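Local coordinates for EscN (PDB 2OBL), which belongs to the type III secretion branch of the ATP synthase alpha/beta family and is built on a P-loop nucleotide-binding fold, at residues A[57-62]-A[85-90]; A[71-76]-A[205-210]; A[162-167]-A[217-222]. The protein carries 1 engineered substitution. One frame throughout, in Å; residues are numbered along the deposited sequence.

Interaction 1: residues A[57-62]-A[85-90]; sequences LGVRAI and STLLGM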
ATOM      1  N   LEU A  57      -8.460  -0.593  -6.238  1.00 23.97           N
ATOM      2  CA  LEU A  57      -7.620  -1.643  -5.653  1.00 24.58           C
ATOM      3  C   LEU A  57      -8.264  -3.032  -5.728  1.00 24.42           C
ATOM      4  O   LEU A  57      -7.580  -4.054  -5.629  1.00 24.58           O
ATOM      5  CB  LEU A  57      -7.314  -1.320  -4.182  1.00 24.49           C
ATOM      6  CG  LEU A  57      -6.474  -0.077  -3.884  1.00 25.17           C
ATOM      7  CD1 LEU A  57      -6.048  -0.077  -2.416  1.00 25.65           C
ATOM      8  CD2 LEU A  57      -5.255  -0.011  -4.773  1.00 25.40           C
ATOM      9  N   GLY A  58      -9.582  -3.061  -5.859  1.00 24.54           N
ATOM     10  CA  GLY A  58     -10.317  -4.316  -5.802  1.00 25.23           C
ATOM     11  C   GLY A  58     -10.464  -4.784  -4.363  1.00 25.80           C
ATOM     12  O   GLY A  58     -10.519  -5.988  -4.092  1.00 27.52           O
ATOM     13  N   VAL A  59     -10.494  -3.826  -3.438  1.00 23.74           N
ATOM     14  CA  VAL A  59     -10.741  -4.095  -2.029  1.00 22.48           C
ATOM     15  C   VAL A  59     -11.914  -3.211  -1.625  1.00 22.30           C
ATOM     16  O   VAL A  59     -11.801  -1.983  -1.626  1.00 21.95           O
ATOM     17  CB  VAL A  59      -9.503  -3.756  -1.148  1.00 22.75           C
ATOM     18  CG1 VAL A  59      -9.801  -4.022   0.322  1.00 22.75           C
ATOM     19  CG2 VAL A  59      -8.292  -4.561  -1.591  1.00 22.86           C
ATOM     20  N   ARG A  60     -13.046  -3.834  -1.308  1.00 21.72           N
ATOM     21  CA  ARG A  60     -14.279  -3.081  -1.041  1.00 21.54           C
ATOM     22  C   ARG A  60     -14.142  -2.011   0.022  1.00 20.75           C
ATOM     23  O   ARG A  60     -14.611  -0.898  -0.157  1.00 21.29           O
ATOM     24  CB  ARG A  60     -15.431  -4.017  -0.666  1.00 22.25           C
ATOM     25  CG  ARG A  60     -15.948  -4.832  -1.837  1.00 23.04           C
ATOM     26  CD  ARG A  60     -17.288  -5.484  -1.494  1.00 25.24           C
ATOM     27  NE  ARG A  60     -17.163  -6.410  -0.370  1.00 25.83           N
ATOM     28  CZ  ARG A  60     -17.086  -7.731  -0.493  1.00 25.84           C
ATOM     29  NH1 ARG A  60     -17.125  -8.294  -1.694  1.00 26.25           N
ATOM     30  NH2 ARG A  60     -16.958  -8.493   0.592  1.00 25.73           N
ATOM     31  N   ALA A  61     -13.493  -2.336   1.133  1.00 21.06           N
ATOM     32  CA  ALA A  61     -13.396  -1.391   2.227  1.00 21.94           C
ATOM     33  C   ALA A  61     -12.686  -0.125   1.767  1.00 22.44           C
ATOM     34  O   ALA A  61     -13.082   0.977   2.136  1.00 23.33           O
ATOM     35  CB  ALA A  61     -12.665  -2.009   3.386  1.00 22.20           C
ATOM     36  N   ILE A  62     -11.641  -0.289   0.960  1.00 21.87           N
ATOM     37  CA  ILE A  62     -10.831   0.855   0.520  1.00 21.60           C
ATOM     38  C   ILE A  62     -11.486   1.591  -0.641  1.00 21.10           C
ATOM     39  O   ILE A  62     -11.702   2.803  -0.583  1.00 20.80           O
ATOM     40  CB  ILE A  62      -9.394   0.435   0.143  1.00 21.38           C
ATOM     41  CG1 ILE A  62      -8.694  -0.206   1.348  1.00 21.96           C
ATOM     42  CG2 ILE A  62      -8.580   1.658  -0.335  1.00 22.17           C
ATOM     43  CD1 ILE A  62      -7.364  -0.888   1.004  1.00 22.38           C
ATOM     44  N   SER A  85       0.269  -9.444   4.320  1.00 15.19           N
ATOM     45  CA  SER A  85       0.663  -9.996   3.021  1.00 15.71           C
ATOM     46  C   SER A  85      -0.565 -10.377   2.181  1.00 14.48           C
ATOM     47  O   SER A  85      -0.591 -10.180   0.954  1.00 13.85           O
ATOM     48  CB  SER A  85       1.626 -11.168   3.197  1.00 17.39           C
ATOM     49  OG  SER A  85       2.899 -10.677   3.605  1.00 19.47           O
ATOM     50  N   THR A  86      -1.589 -10.890   2.850  1.00 13.74           N
ATOM     51  CA  THR A  86      -2.846 -11.249   2.179  1.00 14.15           C
ATOM     52  C   THR A  86      -3.505 -10.028   1.529  1.00 13.97           C
ATOM     53  O   THR A  86      -3.966 -10.088   0.378  1.00 12.94           O
ATOM     54  CB  THR A  86      -3.827 -11.914   3.164  1.00 14.38           C
ATOM     55  OG1 THR A  86      -3.257 -13.142   3.633  1.00 16.83           O
ATOM     56  CG2 THR A  86      -5.161 -12.235   2.472  1.00 16.05           C
ATOM     57  N   LEU A  87      -3.540  -8.915   2.264  1.00 13.88           N
ATOM     58  CA  LEU A  87      -4.061  -7.672   1.718  1.00 12.95           C
ATOM     59  C   LEU A  87      -3.224  -7.182   0.543  1.00 12.94           C
ATOM     60  O   LEU A  87      -3.775  -6.731  -0.466  1.00 12.22           O
ATOM     61  CB  LEU A  87      -4.149  -6.579   2.787  1.00 13.02           C
ATOM     62  CG  LEU A  87      -4.609  -5.217   2.275  1.00 13.34           C
ATOM     63  CD1 LEU A  87      -6.037  -5.254   1.697  1.00 14.69           C
ATOM     64  CD2 LEU A  87      -4.514  -4.165   3.393  1.00 13.25           C
ATOM     65  N   LEU A  88      -1.899  -7.260   0.667  1.00 11.40           N
ATOM     66  CA  LEU A  88      -1.022  -6.834  -0.420  1.00 12.36           C
ATOM     67  C   LEU A  88      -1.281  -7.712  -1.648  1.00 11.37           C
ATOM     68  O   LEU A  88      -1.321  -7.224  -2.760  1.00 11.78           O
ATOM     69  CB  LEU A  88       0.452  -6.940  -0.033  1.00 12.89           C
ATOM     70  CG  LEU A  88       0.913  -6.047   1.121  1.00 13.68           C
ATOM     71  CD1 LEU A  88       2.420  -5.994   1.189  1.00 13.14           C
ATOM     72  CD2 LEU A  88       0.346  -4.647   0.952  1.00 12.85           C
ATOM     73  N   GLY A  89      -1.441  -9.007  -1.431  1.00 10.98           N
ATOM     74  CA  GLY A  89      -1.782  -9.908  -2.533  1.00 11.82           C
ATOM     75  C   GLY A  89      -3.090  -9.524  -3.209  1.00 12.85           C
ATOM     76  O   GLY A  89      -3.187  -9.504  -4.438  1.00 12.44           O
ATOM     77  N   MET A  90      -4.109  -9.234  -2.408  1.00 13.43           N
ATOM     78  CA  MET A  90      -5.419  -8.876  -2.960  1.00 16.29           C
ATOM     79  C   MET A  90      -5.300  -7.646  -3.833  1.00 13.75           C
ATOM     80  O   MET A  90      -5.915  -7.545  -4.900  1.00 11.81           O
ATOM     81  CB  MET A  90      -6.398  -8.583  -1.832  1.00 17.68           C
ATOM     82  CG  MET A  90      -6.881  -9.818  -1.126  1.00 21.05           C
ATOM     83  SD  MET A  90      -7.993  -9.363   0.213  1.00 23.38           S
ATOM     84  CE  MET A  90      -9.219  -8.399  -0.659  1.00 22.66           C
TER
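Val59 points its side chain at helix 84-94 and meets Leu87 and Met90, one helical turn apart. CB of Val59 is set back, and the two methyls make the contact. CG1 lies anti to the backbone N (chi1 179°) and comes within 4.2 Å of Leu87 CD1. CG2 lies beside the backbone N and does more. It touches the same Leu87 CD1 at 4.0 Å and also Met90 CE at 4.1 Å. Leu87 CD1 is therefore shared by both valine methyls. The valine crosses both partner side chains at about a right angle.

Met90 runs extended to its sulfur and then bends at chi3 (56°), which puts CE against Val59. The same methyl lies loosely near Gly58 O. The leucine does not start out toward Val59, but its CD1 end comes nearer to it. No hydrogen bond spans the two segments, so the contact is apolar packing. Leu57 O and Met90 O come no nearer than 3.9 Å and make no bond.

The 57-62 segment is held in shape from within its own region. Val59 is the N-cap of helix 60-65. Asp63 of that helix accepts hydrogen bonds from Leu57 N and Gly58 N, fixing the turn before it. Gly58 has a positive phi (78°) in this turn, which glycine adopts easily. Ile91 extends the apolar patch, touching both Leu57 and Val59. Arg60 turns to other partners, with a salt bridge to Asp331.

The helix contacted here starts in the sequence that fits a Walker A motif, which includes Ser85. The arrangement is that of the P-loop fold: the helix after the loop packs on the central sheet, and here the 57-62 turn is packed against another of its flanks.

Interaction 2: residues A[71-76]-A[205-210]; sequences GQRIGI and ERAGPA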
ATOM      1  N   GLY A  71      -1.888   8.299  -8.813  1.00 12.47           N
ATOM      2  CA  GLY A  71      -0.715   9.102  -8.463  1.00 12.03           C
ATOM      3  C   GLY A  71      -0.574   9.390  -6.970  1.00 11.74           C
ATOM      4  O   GLY A  71       0.320  10.110  -6.553  1.00 11.97           O
ATOM      5  N   GLN A  72      -1.474   8.831  -6.165  1.00 11.91           N
ATOM      6  CA  GLN A  72      -1.419   8.974  -4.719  1.00 12.87           C
ATOM      7  C   GLN A  72      -0.228   8.222  -4.144  1.00 12.97           C
ATOM      8  O   GLN A  72       0.201   7.209  -4.711  1.00 12.62           O
ATOM      9  CB  GLN A  72      -2.695   8.395  -4.113  1.00 13.72           C
ATOM     10  CG  GLN A  72      -3.019   8.872  -2.728  1.00 15.57           C
ATOM     11  CD  GLN A  72      -4.276   8.237  -2.184  1.00 15.53           C
ATOM     12  OE1 GLN A  72      -4.841   7.337  -2.807  1.00 14.66           O
ATOM     13  NE2 GLN A  72      -4.700   8.665  -0.997  1.00 16.67           N
ATOM     14  N   ARG A  73       0.304   8.744  -3.032  1.00 12.57           N
ATOM     15  CA  ARG A  73       1.212   8.000  -2.155  1.00 12.17           C
ATOM     16  C   ARG A  73       0.427   7.521  -0.941  1.00 12.29           C
ATOM     17  O   ARG A  73      -0.148   8.332  -0.207  1.00 11.95           O
ATOM     18  CB  ARG A  73       2.391   8.864  -1.701  1.00 13.28           C
ATOM     19  CG  ARG A  73       3.422   9.168  -2.804  1.00 15.64           C
ATOM     20  CD  ARG A  73       2.981  10.329  -3.657  1.00 18.27           C
ATOM     21  NE  ARG A  73       2.534  11.434  -2.806  1.00 20.23           N
ATOM     22  CZ  ARG A  73       3.335  12.363  -2.292  1.00 21.35           C
ATOM     23  NH1 ARG A  73       4.636  12.366  -2.579  1.00 21.76           N
ATOM     24  NH2 ARG A  73       2.829  13.310  -1.512  1.00 22.42           N
ATOM     25  N   ILE A  74       0.379   6.205  -0.750  1.00 11.54           N
ATOM     26  CA  ILE A  74      -0.486   5.590   0.259  1.00 12.02           C
ATOM     27  C   ILE A  74       0.354   4.749   1.191  1.00 11.99           C
ATOM     28  O   ILE A  74       1.222   4.015   0.734  1.00 12.10           O
ATOM     29  CB  ILE A  74      -1.494   4.635  -0.438  1.00 13.06           C
ATOM     30  CG1 ILE A  74      -2.298   5.382  -1.509  1.00 14.18           C
ATOM     31  CG2 ILE A  74      -2.382   3.919   0.585  1.00 14.47           C
ATOM     32  CD1 ILE A  74      -2.662   4.511  -2.708  1.00 14.85           C
ATOM     33  N   GLY A  75       0.119   4.849   2.495  1.00 11.60           N
ATOM     34  CA  GLY A  75       0.831   3.989   3.437  1.00 12.41           C
ATOM     35  C   GLY A  75      -0.096   2.911   3.976  1.00 12.03           C
ATOM     36  O   GLY A  75      -1.280   3.163   4.205  1.00 13.42           O
ATOM     37  N   ILE A  76       0.430   1.708   4.183  1.00 10.96           N
ATOM     38  CA  ILE A  76      -0.314   0.685   4.912  1.00 11.34           C
ATOM     39  C   ILE A  76       0.512   0.373   6.161  1.00 10.45           C
ATOM     40  O   ILE A  76       1.667  -0.036   6.050  1.00 10.20           O
ATOM     41  CB  ILE A  76      -0.504  -0.606   4.088  1.00 11.44           C
ATOM     42  CG1 ILE A  76      -1.363  -0.323   2.842  1.00 11.67           C
ATOM     43  CG2 ILE A  76      -1.120  -1.716   4.979  1.00 12.82           C
ATOM     44  CD1 ILE A  76      -1.547  -1.540   1.910  1.00 12.10           C
ATOM     45  N   GLU A 205       8.425  11.498  -3.462  1.00 14.19           N
ATOM     46  CA  GLU A 205       8.080  12.557  -4.395  1.00 16.46           C
ATOM     47  C   GLU A 205       8.221  12.097  -5.847  1.00 14.47           C
ATOM     48  O   GLU A 205       7.753  12.770  -6.756  1.00 14.02           O
ATOM     49  CB  GLU A 205       8.893  13.832  -4.113  1.00 17.14           C
ATOM     50  CG  GLU A 205       8.493  14.530  -2.799  1.00 20.68           C
ATOM     51  CD  GLU A 205       9.212  15.862  -2.584  1.00 21.25           C
ATOM     52  OE1 GLU A 205       9.838  16.357  -3.543  1.00 23.05           O
ATOM     53  OE2 GLU A 205       9.141  16.418  -1.458  1.00 24.21           O
ATOM     54  N   ARG A 206       8.835  10.934  -6.062  1.00 14.12           N
ATOM     55  CA  ARG A 206       8.941  10.377  -7.415  1.00 13.93           C
ATOM     56  C   ARG A 206       7.671   9.674  -7.912  1.00 14.09           C
ATOM     57  O   ARG A 206       7.469   9.530  -9.110  1.00 13.21           O
ATOM     58  CB  ARG A 206      10.175   9.485  -7.541  1.00 14.41           C
ATOM     59  CG  ARG A 206      11.458  10.295  -7.504  1.00 14.23           C
ATOM     60  CD  ARG A 206      12.667   9.429  -7.258  1.00 14.44           C
ATOM     61  NE  ARG A 206      13.020   8.622  -8.418  1.00 12.15           N
ATOM     62  CZ  ARG A 206      14.071   7.807  -8.443  1.00 12.79           C
ATOM     63  NH1 ARG A 206      14.854   7.705  -7.367  1.00 12.23           N
ATOM     64  NH2 ARG A 206      14.344   7.112  -9.532  1.00 12.49           N
ATOM     65  N   ALA A 207       6.808   9.255  -6.990  1.00 13.36           N
ATOM     66  CA  ALA A 207       5.481   8.763  -7.356  1.00 14.02           C
ATOM     67  C   ALA A 207       4.616   9.962  -7.755  1.00 15.23           C
ATOM     68  O   ALA A 207       4.948  11.104  -7.419  1.00 16.59           O
ATOM     69  CB  ALA A 207       4.853   8.024  -6.171  1.00 13.97           C
ATOM     70  N   GLY A 208       3.515   9.713  -8.453  1.00 14.97           N
ATOM     71  CA  GLY A 208       2.580  10.792  -8.813  1.00 15.87           C
ATOM     72  C   GLY A 208       1.971  10.667 -10.195  1.00 16.62           C
ATOM     73  O   GLY A 208       2.398   9.835 -11.001  1.00 16.03           O
ATOM     74  N   PRO A 209       0.959  11.504 -10.490  1.00 17.28           N
ATOM     75  CA  PRO A 209       0.359  11.506 -11.820  1.00 18.08           C
ATOM     76  C   PRO A 209       1.327  12.092 -12.844  1.00 19.45           C
ATOM     77  O   PRO A 209       2.264  12.794 -12.476  1.00 18.99           O
ATOM     78  CB  PRO A 209      -0.861  12.434 -11.668  1.00 17.87           C
ATOM     79  CG  PRO A 209      -1.007  12.685 -10.205  1.00 18.17           C
ATOM     80  CD  PRO A 209       0.340  12.491  -9.591  1.00 17.51           C
ATOM     81  N   ALA A 210       1.096  11.804 -14.120  1.00 20.93           N
ATOM     82  CA  ALA A 210       1.943  12.337 -15.182  1.00 22.65           C
ATOM     83  C   ALA A 210       1.139  12.525 -16.457  1.00 23.46           C
ATOM     84  O   ALA A 210       0.068  11.939 -16.602  1.00 23.39           O
ATOM     85  CB  ALA A 210       3.130  11.405 -15.427  1.00 22.95           C
TER
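Gly71 and Gly208 bring their backbones together, with CA atoms only 3.7 Å apart. The site of a CB on Gly71 is taken by Pro209 CD and Gly208 C, so this approach depends on that glycine. Gly208 CA also gives a C-H...O contact to Gly71 O at 3.3 Å, nearly straight, with 167° at the hydrogen. The ring of Pro209 closes in beside it, and its CD lies 3.7 Å from Gly71 CA.

Further along, Arg73 lays the base of its chain on Ala207. CG is 3.8 Å from Ala207 CB, and CD is almost as near. The arginine bends at chi2 (83°) and again at chi3. Its guanidinium then passes Glu205 edge-on, with NH1 3.9 Å from Glu205 CA. This is contact with the backbone side of Glu205. The carboxylate is not in contact, as OE2 is 6.2 Å from Arg73 NH1.

The next shell fixes these groups. Arg73 NE makes a salt bridge with Asp241, and NH1 bonds to Leu204 O, just before Glu205. Gly71 N bonds to Thr216 OG1. Ala207 rests on Ile215 and Ala217 of strand 214-222.

That strand is common to both sides: strand 73-78 pairs with it in parallel, and the short, weakly bonded strand 208-209 runs antiparallel to it. The contact sits at one end of this P-loop-fold sheet, where strand 73-78 begins and leads to the probable P-loop.

Interaction 3: residues A[162-167]-A[217-222]; sequences VLLMMD and AIYTVL. With IMD (imidazole), chain D.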
ATOM      1  N   VAL A 162       1.248   2.720 -13.502  1.00 14.91           N
ATOM      2  CA  VAL A 162       2.082   1.831 -12.705  1.00 13.70           C
ATOM      3  C   VAL A 162       1.664   1.836 -11.230  1.00 12.40           C
ATOM      4  O   VAL A 162       1.348   2.877 -10.671  1.00 13.69           O
ATOM      5  CB  VAL A 162       3.559   2.244 -12.808  1.00 13.71           C
ATOM      6  CG1 VAL A 162       4.450   1.306 -11.991  1.00 14.87           C
ATOM      7  CG2 VAL A 162       4.009   2.285 -14.284  1.00 13.41           C
ATOM      8  N   LEU A 163       1.643   0.661 -10.622  1.00 12.45           N
ATOM      9  CA  LEU A 163       1.531   0.561  -9.164  1.00 13.26           C
ATOM     10  C   LEU A 163       2.891   0.177  -8.607  1.00 13.28           C
ATOM     11  O   LEU A 163       3.408  -0.902  -8.905  1.00 13.73           O
ATOM     12  CB  LEU A 163       0.485  -0.481  -8.756  1.00 13.43           C
ATOM     13  CG  LEU A 163       0.436  -0.819  -7.261  1.00 14.52           C
ATOM     14  CD1 LEU A 163       0.157   0.426  -6.432  1.00 14.32           C
ATOM     15  CD2 LEU A 163      -0.581  -1.929  -6.940  1.00 15.00           C
ATOM     16  N   LEU A 164       3.480   1.075  -7.823  1.00 13.01           N
ATOM     17  CA  LEU A 164       4.721   0.777  -7.110  1.00 12.82           C
ATOM     18  C   LEU A 164       4.340   0.336  -5.702  1.00 13.38           C
ATOM     19  O   LEU A 164       3.653   1.061  -4.981  1.00 12.60           O
ATOM     20  CB  LEU A 164       5.596   2.026  -7.031  1.00 13.69           C
ATOM     21  CG  LEU A 164       6.853   1.942  -6.151  1.00 13.46           C
ATOM     22  CD1 LEU A 164       7.833   0.875  -6.694  1.00 14.77           C
ATOM     23  CD2 LEU A 164       7.518   3.316  -6.107  1.00 13.75           C
ATOM     24  N   MET A 165       4.769  -0.856  -5.309  1.00 13.82           N
ATOM     25  CA  MET A 165       4.394  -1.362  -4.000  1.00 14.98           C
ATOM     26  C   MET A 165       5.649  -1.771  -3.241  1.00 14.89           C
ATOM     27  O   MET A 165       6.354  -2.699  -3.642  1.00 14.91           O
ATOM     28  CB  MET A 165       3.407  -2.538  -4.121  1.00 15.37           C
ATOM     29  CG  MET A 165       3.081  -3.190  -2.776  1.00 17.31           C
ATOM     30  SD  MET A 165       1.914  -4.590  -2.828  1.00 19.21           S
ATOM     31  CE  MET A 165       0.374  -3.790  -3.236  1.00 19.49           C
ATOM     32  N   MET A 166       5.930  -1.063  -2.158  1.00 14.22           N
ATOM     33  CA  MET A 166       7.173  -1.257  -1.436  1.00 16.07           C
ATOM     34  C   MET A 166       6.887  -1.834  -0.060  1.00 15.16           C
ATOM     35  O   MET A 166       6.307  -1.166   0.790  1.00 13.45           O
ATOM     36  CB  MET A 166       7.925   0.062  -1.304  1.00 17.24           C
ATOM     37  CG  MET A 166       9.217  -0.115  -0.513  1.00 18.89           C
ATOM     38  SD  MET A 166      10.168   1.395  -0.315  1.00 23.33           S
ATOM     39  CE  MET A 166      10.130   2.010  -1.978  1.00 21.56           C
ATOM     40  N   ASP A 167       7.291  -3.084   0.145  1.00 14.71           N
ATOM     41  CA  ASP A 167       7.088  -3.776   1.411  1.00 14.39           C
ATOM     42  C   ASP A 167       8.494  -4.135   1.904  1.00 12.84           C
ATOM     43  O   ASP A 167       9.022  -5.179   1.513  1.00 10.93           O
ATOM     44  CB  ASP A 167       6.244  -5.046   1.161  1.00 15.36           C
ATOM     45  CG  ASP A 167       5.798  -5.751   2.450  1.00 16.15           C
ATOM     46  OD1 ASP A 167       5.609  -5.098   3.497  1.00 15.75           O
ATOM     47  OD2 ASP A 167       5.627  -6.990   2.418  1.00 17.77           O
ATOM     48  N   ALA A 217       1.686   4.794  -5.568  1.00  9.85           N
ATOM     49  CA  ALA A 217       2.625   4.041  -4.767  1.00 10.06           C
ATOM     50  C   ALA A 217       2.024   3.673  -3.424  1.00 10.67           C
ATOM     51  O   ALA A 217       1.338   4.481  -2.812  1.00 12.34           O
ATOM     52  CB  ALA A 217       3.912   4.828  -4.588  1.00  8.02           C
ATOM     53  N   ILE A 218       2.282   2.443  -2.997  1.00 10.75           N
ATOM     54  CA  ILE A 218       1.880   1.982  -1.678  1.00 10.57           C
ATOM     55  C   ILE A 218       3.135   1.596  -0.928  1.00 11.45           C
ATOM     56  O   ILE A 218       3.910   0.764  -1.408  1.00 11.51           O
ATOM     57  CB  ILE A 218       0.977   0.759  -1.804  1.00 11.00           C
ATOM     58  CG1 ILE A 218      -0.380   1.159  -2.386  1.00 11.50           C
ATOM     59  CG2 ILE A 218       0.800   0.063  -0.468  1.00 10.56           C
ATOM     60  CD1 ILE A 218      -1.251  -0.072  -2.745  1.00 11.53           C
ATOM     61  N   TYR A 219       3.319   2.197   0.248  1.00 10.79           N
ATOM     62  CA  TYR A 219       4.485   1.945   1.105  1.00 11.22           C
ATOM     63  C   TYR A 219       4.023   1.310   2.404  1.00 10.88           C
ATOM     64  O   TYR A 219       3.149   1.863   3.084  1.00 11.73           O
ATOM     65  CB  TYR A 219       5.194   3.272   1.419  1.00 12.57           C
ATOM     66  CG  TYR A 219       5.609   4.039   0.194  1.00 13.33           C
ATOM     67  CD1 TYR A 219       6.832   3.783  -0.423  1.00 13.33           C
ATOM     68  CD2 TYR A 219       4.768   5.011  -0.366  1.00 13.59           C
ATOM     69  CE1 TYR A 219       7.223   4.473  -1.560  1.00 12.75           C
ATOM     70  CE2 TYR A 219       5.142   5.707  -1.514  1.00 13.38           C
ATOM     71  CZ  TYR A 219       6.375   5.437  -2.098  1.00 13.00           C
ATOM     72  OH  TYR A 219       6.742   6.116  -3.219  1.00 12.87           O
ATOM     73  N   THR A 220       4.583   0.166   2.769  1.00 10.48           N
ATOM     74  CA  THR A 220       4.183  -0.414   4.069  1.00  9.29           C
ATOM     75  C   THR A 220       5.108   0.024   5.193  1.00 10.65           C
ATOM     76  O   THR A 220       6.310   0.209   5.005  1.00 11.51           O
ATOM     77  CB  THR A 220       4.078  -1.940   4.063  1.00 10.93           C
ATOM     78  OG1 THR A 220       5.380  -2.510   3.931  1.00 10.49           O
ATOM     79  CG2 THR A 220       3.177  -2.417   2.914  1.00 11.15           C
ATOM     80  N   VAL A 221       4.510   0.178   6.367  1.00  9.74           N
ATOM     81  CA  VAL A 221       5.192   0.539   7.590  1.00 10.32           C
ATOM     82  C   VAL A 221       4.894  -0.588   8.587  1.00 11.83           C
ATOM     83  O   VAL A 221       3.728  -0.905   8.867  1.00 11.59           O
ATOM     84  CB  VAL A 221       4.680   1.879   8.144  1.00 10.14           C
ATOM     85  CG1 VAL A 221       5.342   2.179   9.516  1.00 11.21           C
ATOM     86  CG2 VAL A 221       4.933   3.017   7.126  1.00 11.39           C
ATOM     87  N   LEU A 222       5.949  -1.198   9.101  1.00 11.59           N
ATOM     88  CA  LEU A 222       5.810  -2.408   9.907  1.00 14.02           C
ATOM     89  C   LEU A 222       5.834  -1.970  11.343  1.00 15.54           C
ATOM     90  O   LEU A 222       6.785  -1.306  11.780  1.00 17.22           O
ATOM     91  CB  LEU A 222       6.961  -3.369   9.642  1.00 16.82           C
ATOM     92  CG  LEU A 222       7.121  -3.791   8.180  1.00 17.82           C
ATOM     93  CD1 LEU A 222       8.079  -4.986   8.093  1.00 19.11           C
ATOM     94  CD2 LEU A 222       5.765  -4.099   7.511  1.00 18.42           C
TER
HETATM   95  N1  IMD D1295       9.602  -9.495   1.633  1.00 29.33           N
HETATM   96  C2  IMD D1295       8.959  -8.315   1.769  1.00 28.24           C
HETATM   97  N3  IMD D1295       7.629  -8.577   1.859  1.00 29.78           N
HETATM   98  C4  IMD D1295       7.437  -9.918   1.778  1.00 29.18           C
HETATM   99  C5  IMD D1295       8.687 -10.499   1.628  1.00 29.06           C
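Met166 lies against the edge of the Tyr219 ring. Its CE comes to 3.8 Å from Tyr219 CE1, and SD stands 5.4 Å from the ring centroid, 88° off the ring normal. This is a Met-aromatic contact made at the rim. The bend at chi3 (-47°) turns CE to the ring edge. On the same face, Leu164 CB meets Ala217 CB at 4.1 Å, and Leu164 CD2 reaches the tyrosine hydroxyl. Helix 138-156 touches this face through Thr149 and Ala145.

On the opposite face Met165 and Ile218 lie side by side and point the same way. Ile218 CD1 meets Met165 CE. The Leu163 side chain crosses Ile218 at a slant, with Leu163 CD1 4.0 Å from Ile218 CD1. Helix 84-94 packs on Met165 here.

The strands are neighbours in the parallel core sheet of the P-loop fold, 7° apart in direction. Leu164 O takes Ile218 N, Ile218 O takes Met166 N, and Met166 O takes Thr220 N, all nearly straight.

Asp167 ends its strand after a run of apolar residues, as the Walker B aspartate does in this fold, and probably is that residue. Thr220 OG1 donates to its OD1 at 2.6 Å, on the anti lone pair. OD2 accepts imidazole N3 at 2.6 Å and makes a salt bridge with Lys84. The imidazole probably comes from the crystallisation liquor.

Overall arrangement
From the N terminus, 57-62 comes first and 71-76 follows. Interaction 1 closes a short loop when the chain reaches 85-90. That loop contains 71-76, so interactions 1 and 2 cross. Segment 162-167 comes next. Interaction 2 closes at 205-210, a long loop holding 85-90 and 162-167. Interaction 3 closes last, at 217-222, and so crosses interaction 2. Interactions 1 and 3 follow in series. Interactions 2 and 3 share the central sheet, where Ile74 probably bonds through its backbone to Ala217 and Tyr219. Leu88 joins interaction 1 to both others, packing on Ile76 and on Asp167. Helix 84-94 is thus tied to the sheet.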